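Local coordinates for flagellar hook-associated protein 2 (Helicobacter pylori, PDB 6IWY) that caps the tip of the growing flagellar filament, helping exported flagellin monomers polymerise there and preventing them from leaking out unpolymerised, at residues L63-V74 against S88-V97; I316-I325 against L341-A351. All coordinates share one frame; numbering follows the deposited sequence.

Contact 1 of 2, residues L63-V74 against S88-V97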
ATOM      1  N   LEU A  63       6.700   0.208  -7.240  1.00 50.88           N
ATOM      2  CA  LEU A  63       5.348   0.576  -6.872  1.00 49.51           C
ATOM      3  C   LEU A  63       4.886  -0.438  -5.860  1.00 50.03           C
ATOM      4  O   LEU A  63       4.845  -1.609  -6.153  1.00 51.39           O
ATOM      5  CB  LEU A  63       4.411   0.587  -8.061  1.00 49.29           C
ATOM      6  CG  LEU A  63       2.912   0.736  -7.755  1.00 47.68           C
ATOM      7  CD1 LEU A  63       2.589   2.098  -7.256  1.00 45.20           C
ATOM      8  CD2 LEU A  63       2.105   0.420  -9.003  1.00 49.31           C
ATOM      9  N   LYS A  64       4.543   0.041  -4.671  1.00 49.50           N
ATOM     10  CA  LYS A  64       4.096  -0.791  -3.561  1.00 49.90           C
ATOM     11  C   LYS A  64       2.592  -0.678  -3.386  1.00 48.63           C
ATOM     12  O   LYS A  64       2.063   0.431  -3.213  1.00 47.91           O
ATOM     13  CB  LYS A  64       4.740  -0.294  -2.263  1.00 50.34           C
ATOM     14  CG  LYS A  64       6.078  -0.930  -1.927  1.00 54.29           C
ATOM     15  CD  LYS A  64       6.774  -0.248  -0.714  1.00 55.99           C
ATOM     16  CE  LYS A  64       6.003  -0.426   0.612  1.00 57.09           C
ATOM     17  NZ  LYS A  64       6.876  -0.317   1.859  1.00 58.88           N
ATOM     18  N   PHE A  65       1.892  -1.800  -3.370  1.00 48.48           N
ATOM     19  CA  PHE A  65       0.503  -1.773  -2.903  1.00 47.41           C
ATOM     20  C   PHE A  65       0.126  -3.104  -2.334  1.00 47.97           C
ATOM     21  O   PHE A  65       0.859  -4.071  -2.520  1.00 50.31           O
ATOM     22  CB  PHE A  65      -0.457  -1.364  -4.021  1.00 46.73           C
ATOM     23  CG  PHE A  65      -0.328  -2.197  -5.243  1.00 47.99           C
ATOM     24  CD1 PHE A  65      -0.983  -3.413  -5.338  1.00 50.82           C
ATOM     25  CD2 PHE A  65       0.483  -1.790  -6.273  1.00 49.71           C
ATOM     26  CE1 PHE A  65      -0.847  -4.209  -6.454  1.00 53.36           C
ATOM     27  CE2 PHE A  65       0.637  -2.585  -7.405  1.00 53.18           C
ATOM     28  CZ  PHE A  65      -0.032  -3.804  -7.493  1.00 54.06           C
ATOM     29  N   TYR A  66      -1.029  -3.145  -1.680  1.00 46.98           N
ATOM     30  CA  TYR A  66      -1.495  -4.299  -0.900  1.00 48.44           C
ATOM     31  C   TYR A  66      -2.968  -4.576  -1.158  1.00 49.06           C
ATOM     32  O   TYR A  66      -3.809  -3.693  -1.019  1.00 48.82           O
ATOM     33  CB  TYR A  66      -1.304  -4.041   0.575  1.00 47.82           C
ATOM     34  CG  TYR A  66      -1.992  -4.998   1.510  1.00 49.21           C
ATOM     35  CD1 TYR A  66      -1.396  -6.237   1.860  1.00 52.63           C
ATOM     36  CD2 TYR A  66      -3.193  -4.660   2.128  1.00 47.10           C
ATOM     37  CE1 TYR A  66      -2.017  -7.123   2.784  1.00 52.15           C
ATOM     38  CE2 TYR A  66      -3.820  -5.536   3.049  1.00 48.20           C
ATOM     39  CZ  TYR A  66      -3.227  -6.758   3.370  1.00 51.38           C
ATOM     40  OH  TYR A  66      -3.841  -7.616   4.263  1.00 52.42           O
ATOM     41  N   THR A  67      -3.277  -5.818  -1.510  1.00 50.96           N
ATOM     42  CA  THR A  67      -4.634  -6.240  -1.734  1.00 50.96           C
ATOM     43  C   THR A  67      -4.684  -7.756  -1.669  1.00 53.55           C
ATOM     44  O   THR A  67      -3.637  -8.423  -1.745  1.00 54.24           O
ATOM     45  CB  THR A  67      -5.128  -5.705  -3.068  1.00 49.85           C
ATOM     46  OG1 THR A  67      -6.555  -5.710  -3.069  1.00 51.47           O
ATOM     47  CG2 THR A  67      -4.594  -6.509  -4.261  1.00 49.56           C
ATOM     48  N   GLN A  68      -5.884  -8.303  -1.508  1.00 54.93           N
ATOM     49  CA  GLN A  68      -6.057  -9.762  -1.354  1.00 58.01           C
ATOM     50  C   GLN A  68      -5.053 -10.323  -0.356  1.00 59.65           C
ATOM     51  O   GLN A  68      -4.487 -11.388  -0.554  1.00 62.36           O
ATOM     52  CB  GLN A  68      -5.901 -10.479  -2.713  1.00 59.23           C
ATOM     53  N   ASN A  69      -4.820  -9.586   0.714  1.00 59.29           N
ATOM     54  CA  ASN A  69      -3.884  -9.981   1.746  1.00 60.91           C
ATOM     55  C   ASN A  69      -2.478 -10.224   1.253  1.00 61.07           C
ATOM     56  O   ASN A  69      -1.748 -11.021   1.835  1.00 64.03           O
ATOM     57  CB  ASN A  69      -4.399 -11.224   2.473  1.00 64.56           C
ATOM     58  CG  ASN A  69      -5.501 -10.903   3.446  1.00 66.34           C
ATOM     59  OD1 ASN A  69      -5.302 -11.009   4.674  1.00 72.60           O
ATOM     60  ND2 ASN A  69      -6.666 -10.495   2.928  1.00 63.42           N
ATOM     61  N   LYS A  70      -2.075  -9.528   0.206  1.00 59.26           N
ATOM     62  CA  LYS A  70      -0.726  -9.687  -0.342  1.00 59.97           C
ATOM     63  C   LYS A  70      -0.056  -8.330  -0.655  1.00 57.18           C
ATOM     64  O   LYS A  70      -0.643  -7.429  -1.264  1.00 53.81           O
ATOM     65  CB  LYS A  70      -0.745 -10.607  -1.582  1.00 61.56           C
ATOM     66  CG  LYS A  70       0.512 -11.481  -1.722  1.00 67.45           C
ATOM     67  CD  LYS A  70       0.429 -12.502  -2.874  1.00 73.24           C
ATOM     68  CE  LYS A  70      -0.230 -13.838  -2.471  1.00 77.44           C
ATOM     69  NZ  LYS A  70      -1.250 -14.251  -3.513  1.00 78.77           N
ATOM     70  N   ASP A  71       1.176  -8.199  -0.191  1.00 57.64           N
ATOM     71  CA  ASP A  71       2.006  -7.069  -0.527  1.00 56.87           C
ATOM     72  C   ASP A  71       2.540  -7.329  -1.907  1.00 56.73           C
ATOM     73  O   ASP A  71       3.043  -8.406  -2.142  1.00 59.63           O
ATOM     74  CB  ASP A  71       3.183  -6.965   0.451  1.00 57.87           C
ATOM     75  CG  ASP A  71       2.798  -6.325   1.762  1.00 59.64           C
ATOM     76  OD1 ASP A  71       3.544  -6.447   2.773  1.00 63.64           O
ATOM     77  OD2 ASP A  71       1.745  -5.663   1.785  1.00 63.40           O
ATOM     78  N   TYR A  72       2.423  -6.380  -2.821  1.00 54.50           N
ATOM     79  CA  TYR A  72       3.140  -6.483  -4.079  1.00 55.18           C
ATOM     80  C   TYR A  72       4.112  -5.325  -4.221  1.00 54.71           C
ATOM     81  O   TYR A  72       3.837  -4.214  -3.807  1.00 54.43           O
ATOM     82  CB  TYR A  72       2.203  -6.477  -5.278  1.00 54.62           C
ATOM     83  CG  TYR A  72       1.146  -7.564  -5.312  1.00 55.35           C
ATOM     84  CD1 TYR A  72       1.345  -8.736  -6.032  1.00 57.95           C
ATOM     85  CD2 TYR A  72      -0.071  -7.393  -4.660  1.00 53.57           C
ATOM     86  CE1 TYR A  72       0.374  -9.704  -6.076  1.00 60.41           C
ATOM     87  CE2 TYR A  72      -1.033  -8.351  -4.685  1.00 55.12           C
ATOM     88  CZ  TYR A  72      -0.818  -9.494  -5.398  1.00 60.74           C
ATOM     89  OH  TYR A  72      -1.804 -10.450  -5.426  1.00 68.04           O
ATOM     90  N   ALA A  73       5.258  -5.603  -4.807  1.00 56.47           N
ATOM     91  CA  ALA A  73       6.222  -4.593  -5.179  1.00 56.14           C
ATOM     92  C   ALA A  73       6.514  -4.790  -6.695  1.00 57.51           C
ATOM     93  O   ALA A  73       7.173  -5.765  -7.093  1.00 59.96           O
ATOM     94  CB  ALA A  73       7.492  -4.755  -4.334  1.00 56.56           C
ATOM     95  N   VAL A  74       5.983  -3.895  -7.513  1.00 56.07           N
ATOM     96  CA  VAL A  74       6.216  -3.882  -8.940  1.00 57.66           C
ATOM     97  C   VAL A  74       7.487  -3.072  -9.179  1.00 59.30           C
ATOM     98  O   VAL A  74       7.614  -1.943  -8.700  1.00 57.97           O
ATOM     99  CB  VAL A  74       5.074  -3.183  -9.693  1.00 56.51           C
ATOM    100  CG1 VAL A  74       4.996  -3.652 -11.140  1.00 56.07           C
ATOM    101  CG2 VAL A  74       3.737  -3.397  -8.970  1.00 55.43           C
ATOM    102  N   SER A  88       3.300  -4.122 -16.665  1.00 60.36           N
ATOM    103  CA  SER A  88       4.142  -4.676 -15.653  1.00 59.74           C
ATOM    104  C   SER A  88       3.317  -4.839 -14.366  1.00 56.95           C
ATOM    105  O   SER A  88       3.577  -5.769 -13.625  1.00 57.46           O
ATOM    106  CB  SER A  88       5.423  -3.852 -15.487  1.00 59.39           C
ATOM    107  OG  SER A  88       5.279  -2.819 -14.545  1.00 59.51           O
ATOM    108  N   ILE A  89       2.307  -3.976 -14.133  1.00 54.18           N
ATOM    109  CA  ILE A  89       1.389  -4.146 -12.988  1.00 51.84           C
ATOM    110  C   ILE A  89       0.617  -5.440 -13.133  1.00 53.64           C
ATOM    111  O   ILE A  89       0.560  -6.255 -12.209  1.00 53.68           O
ATOM    112  CB  ILE A  89       0.389  -2.989 -12.833  1.00 49.35           C
ATOM    113  CG1 ILE A  89       1.098  -1.760 -12.299  1.00 46.26           C
ATOM    114  CG2 ILE A  89      -0.750  -3.390 -11.896  1.00 47.38           C
ATOM    115  CD1 ILE A  89       0.263  -0.542 -12.320  1.00 43.46           C
ATOM    116  N   THR A  90       0.045  -5.627 -14.311  1.00 55.28           N
ATOM    117  CA  THR A  90      -0.625  -6.873 -14.670  1.00 58.35           C
ATOM    118  C   THR A  90       0.262  -8.134 -14.518  1.00 61.44           C
ATOM    119  O   THR A  90      -0.184  -9.185 -13.995  1.00 62.85           O
ATOM    120  CB  THR A  90      -1.064  -6.806 -16.127  1.00 60.54           C
ATOM    121  OG1 THR A  90      -1.852  -5.612 -16.330  1.00 58.79           O
ATOM    122  CG2 THR A  90      -1.838  -8.056 -16.513  1.00 62.90           C
ATOM    123  N   ASP A  91       1.511  -8.031 -14.972  1.00 62.65           N
ATOM    124  CA  ASP A  91       2.458  -9.162 -14.889  1.00 65.33           C
ATOM    125  C   ASP A  91       2.946  -9.437 -13.449  1.00 64.14           C
ATOM    126  O   ASP A  91       3.096 -10.581 -13.055  1.00 65.81           O
ATOM    127  CB  ASP A  91       3.675  -8.929 -15.808  1.00 67.25           C
ATOM    128  CG  ASP A  91       3.353  -9.092 -17.332  1.00 71.86           C
ATOM    129  OD1 ASP A  91       2.236  -9.531 -17.775  1.00 75.72           O
ATOM    130  OD2 ASP A  91       4.280  -8.803 -18.119  1.00 75.57           O
ATOM    131  N   ALA A  92       3.214  -8.395 -12.667  1.00 61.49           N
ATOM    132  CA  ALA A  92       3.567  -8.598 -11.264  1.00 61.10           C
ATOM    133  C   ALA A  92       2.499  -9.404 -10.506  1.00 61.50           C
ATOM    134  O   ALA A  92       2.836 -10.264  -9.700  1.00 62.89           O
ATOM    135  CB  ALA A  92       3.809  -7.266 -10.551  1.00 58.07           C
ATOM    136  N   THR A  93       1.226  -9.109 -10.776  1.00 60.60           N
ATOM    137  CA  THR A  93       0.101  -9.635 -10.006  1.00 60.15           C
ATOM    138  C   THR A  93      -0.559 -10.874 -10.610  1.00 63.46           C
ATOM    139  O   THR A  93      -1.526 -11.385 -10.048  1.00 63.68           O
ATOM    140  CB  THR A  93      -1.003  -8.558  -9.913  1.00 57.88           C
ATOM    141  OG1 THR A  93      -1.378  -8.153 -11.245  1.00 57.88           O
ATOM    142  CG2 THR A  93      -0.548  -7.343  -9.095  1.00 52.97           C
ATOM    143  N   ASN A  94      -0.065 -11.354 -11.756  1.00 66.64           N
ATOM    144  CA  ASN A  94      -0.706 -12.480 -12.478  1.00 69.86           C
ATOM    145  C   ASN A  94      -2.127 -12.142 -12.937  1.00 69.12           C
ATOM    146  O   ASN A  94      -2.996 -13.019 -13.000  1.00 71.47           O
ATOM    147  CB  ASN A  94      -0.767 -13.732 -11.605  1.00 71.98           C
ATOM    148  CG  ASN A  94       0.313 -14.715 -11.929  1.00 77.41           C
ATOM    149  OD1 ASN A  94       1.317 -14.809 -11.207  1.00 80.26           O
ATOM    150  ND2 ASN A  94       0.112 -15.486 -13.008  1.00 80.87           N
ATOM    151  N   GLY A  95      -2.378 -10.881 -13.243  1.00 65.70           N
ATOM    152  CA  GLY A  95      -3.691 -10.514 -13.715  1.00 65.34           C
ATOM    153  C   GLY A  95      -4.748 -10.291 -12.631  1.00 63.79           C
ATOM    154  O   GLY A  95      -5.922 -10.092 -12.953  1.00 63.76           O
ATOM    155  N   GLU A  96      -4.347 -10.282 -11.356  1.00 62.30           N
ATOM    156  CA  GLU A  96      -5.297 -10.084 -10.261  1.00 60.36           C
ATOM    157  C   GLU A  96      -5.584  -8.605 -10.081  1.00 57.05           C
ATOM    158  O   GLU A  96      -6.680  -8.202  -9.642  1.00 54.79           O
ATOM    159  CB  GLU A  96      -4.747 -10.688  -8.973  1.00 60.94           C
ATOM    160  CG  GLU A  96      -4.849 -12.220  -8.932  1.00 66.14           C
ATOM    161  CD  GLU A  96      -6.247 -12.715  -8.533  1.00 69.73           C
ATOM    162  OE1 GLU A  96      -6.764 -12.284  -7.472  1.00 68.30           O
ATOM    163  OE2 GLU A  96      -6.819 -13.550  -9.274  1.00 75.44           O
ATOM    164  N   VAL A  97      -4.564  -7.809 -10.368  1.00 55.84           N
ATOM    165  CA  VAL A  97      -4.704  -6.375 -10.423  1.00 53.84           C
ATOM    166  C   VAL A  97      -4.312  -6.001 -11.813  1.00 54.84           C
ATOM    167  O   VAL A  97      -3.256  -6.386 -12.273  1.00 56.95           O
ATOM    168  CB  VAL A  97      -3.800  -5.633  -9.427  1.00 52.16           C
ATOM    169  CG1 VAL A  97      -4.170  -4.144  -9.402  1.00 48.61           C
ATOM    170  CG2 VAL A  97      -3.962  -6.214  -8.053  1.00 51.80           C
TER
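The ring of Tyr72 lays one face over the methyl of Thr93, a CH-pi contact in which Thr93 CG2 stands 4.0 Å from the centroid of the Tyr72 ring and 16° off its normal. The same methyl is shared with a second aromatic in a different way: Thr93 CG2 meets the edge of the Phe65 ring, near its plane, 3.9 Å from Phe65 CZ. One methyl thus serves two rings from neighbouring strands of a beta hairpin, whose strands 63-67 and 70-74 are joined by a type I' turn from Thr67 to Lys70.

The threonine is set for this by its first torsion (chi1 56°), which places CG2 opposite the carbonyl carbon, facing the rings, and turns OG1 back to its own segment. There the hydroxyl has Ile89 O, Thr90 O and Val97 O as possible acceptors, among which its single proton is not settled.

Farther along the hairpin, Val74 CG1 packs 3.8 Å from Ala92 CB and beside Ser88, while Leu63 CD2 reaches Ile89 CD1 at 3.9 Å. Toward the turn, Val97 CG2 touches both Phe65 CE1, at 4.0 Å, and Thr67 CG2, at 3.9 Å. Val114 of strand 110-116 also touches Ile89 and Val97, and the hydroxyl of Thr67 is engaged by Arg124 O.

The helix segment 88-92 runs at 138° to strand 70-74, their axes approaching to 8.6 Å, and ends in a Schellman motif at Asn94 that leads the chain into Val97. The example shows a hairpin joined to a helix and its C-terminal turn by methyl groups and ring surfaces, with the hydroxyl of Thr93 turned toward carbonyls of its own segment and that of Ser88 bonded to Val85 O, consistent with adhesion that is mainly hydrophobic.

Contact 2 of 2, residues I316-I325 against L341-A351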
ATOM      1  N   ILE A 316      21.878  -2.274  -0.522  1.00 35.49           N
ATOM      2  CA  ILE A 316      22.281  -0.920  -0.187  1.00 35.38           C
ATOM      3  C   ILE A 316      21.041  -0.074   0.130  1.00 36.69           C
ATOM      4  O   ILE A 316      20.037  -0.135  -0.564  1.00 37.36           O
ATOM      5  CB  ILE A 316      22.982  -0.223  -1.337  1.00 34.92           C
ATOM      6  CG1 ILE A 316      24.056  -1.112  -1.979  1.00 35.81           C
ATOM      7  CG2 ILE A 316      23.601   1.041  -0.855  1.00 35.33           C
ATOM      8  CD1 ILE A 316      24.407  -0.647  -3.382  1.00 34.81           C
ATOM      9  N   ASN A 317      21.154   0.729   1.177  1.00 37.39           N
ATOM     10  CA  ASN A 317      20.187   1.749   1.518  1.00 38.93           C
ATOM     11  C   ASN A 317      20.778   3.170   1.502  1.00 39.61           C
ATOM     12  O   ASN A 317      21.976   3.352   1.662  1.00 38.69           O
ATOM     13  CB  ASN A 317      19.624   1.412   2.883  1.00 39.86           C
ATOM     14  CG  ASN A 317      18.412   0.557   2.781  1.00 42.81           C
ATOM     15  OD1 ASN A 317      17.410   1.000   2.198  1.00 47.54           O
ATOM     16  ND2 ASN A 317      18.466  -0.675   3.326  1.00 40.82           N
ATOM     17  N   SER A 318      19.916   4.159   1.324  1.00 42.16           N
ATOM     18  CA  SER A 318      20.289   5.541   1.416  1.00 45.17           C
ATOM     19  C   SER A 318      19.301   6.332   2.300  1.00 49.57           C
ATOM     20  O   SER A 318      18.100   6.113   2.220  1.00 51.02           O
ATOM     21  CB  SER A 318      20.270   6.132   0.033  1.00 46.29           C
ATOM     22  OG  SER A 318      20.337   7.550   0.106  1.00 52.65           O
ATOM     23  N   LYS A 319      19.805   7.272   3.102  1.00 52.05           N
ATOM     24  CA  LYS A 319      18.943   8.129   3.910  1.00 57.21           C
ATOM     25  C   LYS A 319      17.919   8.905   3.083  1.00 61.11           C
ATOM     26  O   LYS A 319      16.796   9.190   3.549  1.00 64.00           O
ATOM     27  CB  LYS A 319      19.772   9.153   4.720  1.00 61.23           C
ATOM     28  N   THR A 320      18.324   9.259   1.868  1.00 60.80           N
ATOM     29  CA  THR A 320      17.521  10.120   1.031  1.00 65.73           C
ATOM     30  C   THR A 320      16.492   9.328   0.257  1.00 64.56           C
ATOM     31  O   THR A 320      15.641   9.896  -0.415  1.00 68.70           O
ATOM     32  CB  THR A 320      18.408  10.842   0.040  1.00 67.49           C
ATOM     33  OG1 THR A 320      19.181   9.869  -0.686  1.00 63.83           O
ATOM     34  CG2 THR A 320      19.332  11.810   0.766  1.00 69.93           C
ATOM     35  N   GLY A 321      16.601   8.010   0.320  1.00 59.93           N
ATOM     36  CA  GLY A 321      15.780   7.125  -0.501  1.00 59.50           C
ATOM     37  C   GLY A 321      16.216   7.086  -1.951  1.00 58.52           C
ATOM     38  O   GLY A 321      15.562   6.453  -2.762  1.00 58.69           O
ATOM     39  N   MET A 322      17.316   7.768  -2.263  1.00 58.83           N
ATOM     40  CA  MET A 322      17.797   7.926  -3.633  1.00 59.72           C
ATOM     41  C   MET A 322      19.234   7.371  -3.728  1.00 55.06           C
ATOM     42  O   MET A 322      20.058   7.590  -2.821  1.00 54.06           O
ATOM     43  CB  MET A 322      17.755   9.418  -4.035  1.00 66.34           C
ATOM     44  CG  MET A 322      16.352   9.974  -4.430  1.00 74.02           C
ATOM     45  SD  MET A 322      15.962  11.726  -3.993  1.00 85.36           S
ATOM     46  CE  MET A 322      16.917  12.647  -5.212  1.00 90.21           C
ATOM     47  N   LEU A 323      19.509   6.635  -4.798  1.00 52.62           N
ATOM     48  CA  LEU A 323      20.880   6.253  -5.169  1.00 50.53           C
ATOM     49  C   LEU A 323      21.159   6.521  -6.618  1.00 51.97           C
ATOM     50  O   LEU A 323      20.328   6.223  -7.477  1.00 52.93           O
ATOM     51  CB  LEU A 323      21.133   4.754  -5.036  1.00 46.45           C
ATOM     52  CG  LEU A 323      21.559   4.108  -3.733  1.00 44.89           C
ATOM     53  CD1 LEU A 323      22.201   2.812  -4.145  1.00 43.87           C
ATOM     54  CD2 LEU A 323      22.510   4.950  -2.913  1.00 47.98           C
ATOM     55  N   THR A 324      22.354   7.030  -6.877  1.00 52.52           N
ATOM     56  CA  THR A 324      22.863   7.144  -8.214  1.00 54.01           C
ATOM     57  C   THR A 324      24.135   6.305  -8.238  1.00 50.92           C
ATOM     58  O   THR A 324      25.088   6.573  -7.502  1.00 51.30           O
ATOM     59  CB  THR A 324      23.125   8.627  -8.621  1.00 60.78           C
ATOM     60  OG1 THR A 324      21.874   9.328  -8.768  1.00 64.87           O
ATOM     61  CG2 THR A 324      23.901   8.715  -9.934  1.00 61.54           C
ATOM     62  N   ILE A 325      24.112   5.265  -9.065  1.00 48.33           N
ATOM     63  CA  ILE A 325      25.255   4.412  -9.283  1.00 46.33           C
ATOM     64  C   ILE A 325      25.970   4.905 -10.546  1.00 49.82           C
ATOM     65  O   ILE A 325      25.329   5.230 -11.545  1.00 52.06           O
ATOM     66  CB  ILE A 325      24.855   2.932  -9.482  1.00 43.19           C
ATOM     67  CG1 ILE A 325      23.693   2.534  -8.545  1.00 40.91           C
ATOM     68  CG2 ILE A 325      26.060   2.020  -9.289  1.00 40.55           C
ATOM     69  CD1 ILE A 325      23.955   2.804  -7.157  1.00 41.50           C
ATOM     70  N   LEU A 341      24.804  -4.610 -10.511  1.00 40.73           N
ATOM     71  CA  LEU A 341      24.286  -3.252 -10.549  1.00 40.40           C
ATOM     72  C   LEU A 341      24.331  -2.652 -11.974  1.00 42.55           C
ATOM     73  O   LEU A 341      25.094  -3.077 -12.829  1.00 44.46           O
ATOM     74  CB  LEU A 341      25.058  -2.373  -9.561  1.00 39.35           C
ATOM     75  CG  LEU A 341      25.119  -2.846  -8.085  1.00 37.92           C
ATOM     76  CD1 LEU A 341      25.876  -1.876  -7.113  1.00 34.06           C
ATOM     77  CD2 LEU A 341      23.708  -3.095  -7.598  1.00 37.91           C
ATOM     78  N   ASN A 342      23.453  -1.678 -12.200  1.00 44.00           N
ATOM     79  CA  ASN A 342      23.399  -0.838 -13.389  1.00 45.75           C
ATOM     80  C   ASN A 342      23.752   0.557 -13.055  1.00 45.50           C
ATOM     81  O   ASN A 342      23.265   1.071 -12.083  1.00 46.24           O
ATOM     82  CB  ASN A 342      21.960  -0.730 -13.862  1.00 48.29           C
ATOM     83  CG  ASN A 342      21.504  -1.946 -14.550  1.00 51.63           C
ATOM     84  OD1 ASN A 342      22.283  -2.607 -15.252  1.00 57.62           O
ATOM     85  ND2 ASN A 342      20.244  -2.269 -14.376  1.00 54.88           N
ATOM     86  N   ALA A 343      24.569   1.192 -13.866  1.00 47.31           N
ATOM     87  CA  ALA A 343      24.682   2.649 -13.862  1.00 49.46           C
ATOM     88  C   ALA A 343      23.275   3.228 -13.969  1.00 50.78           C
ATOM     89  O   ALA A 343      22.529   2.857 -14.849  1.00 52.51           O
ATOM     90  CB  ALA A 343      25.518   3.102 -15.034  1.00 52.28           C
ATOM     91  N   GLY A 344      22.904   4.117 -13.065  1.00 51.31           N
ATOM     92  CA  GLY A 344      21.573   4.729 -13.101  1.00 53.73           C
ATOM     93  C   GLY A 344      21.157   5.259 -11.739  1.00 53.17           C
ATOM     94  O   GLY A 344      21.935   5.209 -10.776  1.00 49.83           O
ATOM     95  N   MET A 345      19.933   5.769 -11.674  1.00 55.67           N
ATOM     96  CA  MET A 345      19.370   6.293 -10.441  1.00 56.23           C
ATOM     97  C   MET A 345      18.291   5.338  -9.985  1.00 53.76           C
ATOM     98  O   MET A 345      17.485   4.922 -10.788  1.00 55.21           O
ATOM     99  CB  MET A 345      18.736   7.675 -10.674  1.00 63.48           C
ATOM    100  CG  MET A 345      19.639   8.699 -11.354  1.00 69.23           C
ATOM    101  SD  MET A 345      18.943  10.379 -11.430  1.00 84.50           S
ATOM    102  CE  MET A 345      18.234  10.449 -13.092  1.00 87.79           C
ATOM    103  N   VAL A 346      18.265   4.982  -8.703  1.00 50.59           N
ATOM    104  CA  VAL A 346      17.140   4.193  -8.180  1.00 49.43           C
ATOM    105  C   VAL A 346      16.577   4.957  -7.048  1.00 50.28           C
ATOM    106  O   VAL A 346      17.317   5.598  -6.330  1.00 49.42           O
ATOM    107  CB  VAL A 346      17.528   2.803  -7.665  1.00 45.13           C
ATOM    108  CG1 VAL A 346      18.569   2.913  -6.613  1.00 42.55           C
ATOM    109  CG2 VAL A 346      16.320   2.098  -7.106  1.00 45.58           C
ATOM    110  N   GLN A 347      15.260   4.881  -6.905  1.00 52.62           N
ATOM    111  CA  GLN A 347      14.548   5.568  -5.847  1.00 54.61           C
ATOM    112  C   GLN A 347      13.626   4.642  -5.086  1.00 53.97           C
ATOM    113  O   GLN A 347      12.919   3.817  -5.653  1.00 55.30           O
ATOM    114  CB  GLN A 347      13.718   6.709  -6.435  1.00 61.48           C
ATOM    115  CG  GLN A 347      14.516   7.939  -6.640  1.00 63.85           C
ATOM    116  CD  GLN A 347      13.756   9.038  -7.317  1.00 73.75           C
ATOM    117  OE1 GLN A 347      12.554   9.228  -7.104  1.00 79.97           O
ATOM    118  NE2 GLN A 347      14.458   9.786  -8.157  1.00 77.72           N
ATOM    119  N   SER A 348      13.592   4.824  -3.780  1.00 52.85           N
ATOM    120  CA  SER A 348      12.561   4.205  -2.967  1.00 54.06           C
ATOM    121  C   SER A 348      11.192   4.631  -3.472  1.00 60.58           C
ATOM    122  O   SER A 348      11.025   5.741  -3.987  1.00 64.34           O
ATOM    123  CB  SER A 348      12.681   4.663  -1.534  1.00 53.68           C
ATOM    124  OG  SER A 348      11.459   5.253  -1.143  1.00 61.46           O
ATOM    125  N   TYR A 349      10.208   3.759  -3.296  1.00 42.81           N
ATOM    126  CA  TYR A 349       8.808   4.121  -3.484  1.00 41.07           C
ATOM    127  C   TYR A 349       8.509   5.407  -2.744  1.00 41.25           C
ATOM    128  O   TYR A 349       7.919   6.343  -3.309  1.00 41.07           O
ATOM    129  CB  TYR A 349       7.866   3.058  -2.960  1.00 39.36           C
ATOM    130  CG  TYR A 349       6.442   3.541  -2.820  1.00 40.74           C
ATOM    131  CD1 TYR A 349       5.563   3.502  -3.900  1.00 43.01           C
ATOM    132  CD2 TYR A 349       5.976   4.088  -1.624  1.00 41.75           C
ATOM    133  CE1 TYR A 349       4.263   3.937  -3.798  1.00 41.58           C
ATOM    134  CE2 TYR A 349       4.664   4.523  -1.503  1.00 42.65           C
ATOM    135  CZ  TYR A 349       3.812   4.440  -2.606  1.00 42.68           C
ATOM    136  OH  TYR A 349       2.508   4.869  -2.521  1.00 43.29           O
ATOM    137  N   GLU A 350       8.905   5.435  -1.479  1.00 42.11           N
ATOM    138  CA  GLU A 350       8.700   6.590  -0.618  1.00 42.80           C
ATOM    139  C   GLU A 350       9.335   7.806  -1.252  1.00 43.04           C
ATOM    140  O   GLU A 350       8.710   8.823  -1.373  1.00 42.03           O
ATOM    141  CB  GLU A 350       9.298   6.319   0.789  1.00 44.78           C
ATOM    142  CG  GLU A 350       9.196   7.431   1.806  1.00 47.45           C
ATOM    143  CD  GLU A 350       9.620   6.988   3.200  1.00 53.90           C
ATOM    144  OE1 GLU A 350      10.418   6.003   3.312  1.00 58.49           O
ATOM    145  OE2 GLU A 350       9.159   7.639   4.183  1.00 54.92           O
ATOM    146  N   ALA A 351      10.574   7.695  -1.699  1.00 44.82           N
ATOM    147  CA  ALA A 351      11.221   8.839  -2.312  1.00 46.87           C
ATOM    148  C   ALA A 351      10.532   9.335  -3.618  1.00 47.21           C
ATOM    149  O   ALA A 351      10.628  10.523  -3.915  1.00 48.67           O
ATOM    150  CB  ALA A 351      12.674   8.558  -2.536  1.00 48.50           C
TER
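The carboxamide of Gln347 has Met322 CG above its plane, 4.0 Å from Gln347 CD; the two side chains lie alongside, pointing the same way, as do those of Thr324 and Met345. Among the peptide groups, Ser348 N approaches Gly321 O within the carbonyl plane, whereas Gly344 N is tilted 28° from the plane of the Ile325 carbonyl, at 3.1 Å from Ile325 O.

Between these ends the antiparallel pairing is regular. Leu323 and Val346 form a hydrogen-bonded pair, with Leu323 N 2.9 Å from Val346 O and the reciprocal bond present, and Ile325 pairs likewise with Gly344. Leu323 and Val346 point to the other face of the sheet, where Ile325 joins them and Leu341 CD1 reaches Ile316 CD1 at 4.2 Å.

Gly321, at positive phi, closes the type I turn from Ser318; its carbonyl also meets Ala351 CB. Ser348 then caps the helix, its OG accepting from Ala351 N at 2.7 Å.

Strand 322-327 lies between 268-270 and 344-347, an outermost strand of this four-stranded sheet within the chain, reached through helix 330-335. Leu253 covers Leu323 and Ile325, Asp60 bonds to the backbone of Met345 and Gln347, and helix 349-356 follows strand 344-347 after Ser348.

Contact 1 is mostly buried and nearer the middle of the chain, its centre about 10 Å from the chain centre; contact 2, at about 20 Å, is only partly buried. They share no strand or helix, and follow one another along the chain. The chemistry follows from the elements joined: apolar packing, mainly of side chains, ties the hairpin to the helix and the turn after it in contact 1, whereas in contact 2 two strands of one sheet are bonded through their backbones, with side chains secondary. Their centres lie about 22 Å apart, yet they meet where Tyr349 CD1 packs 3.7 Å from Lys64 N. Both belong to a fragment from the middle of the cap protein.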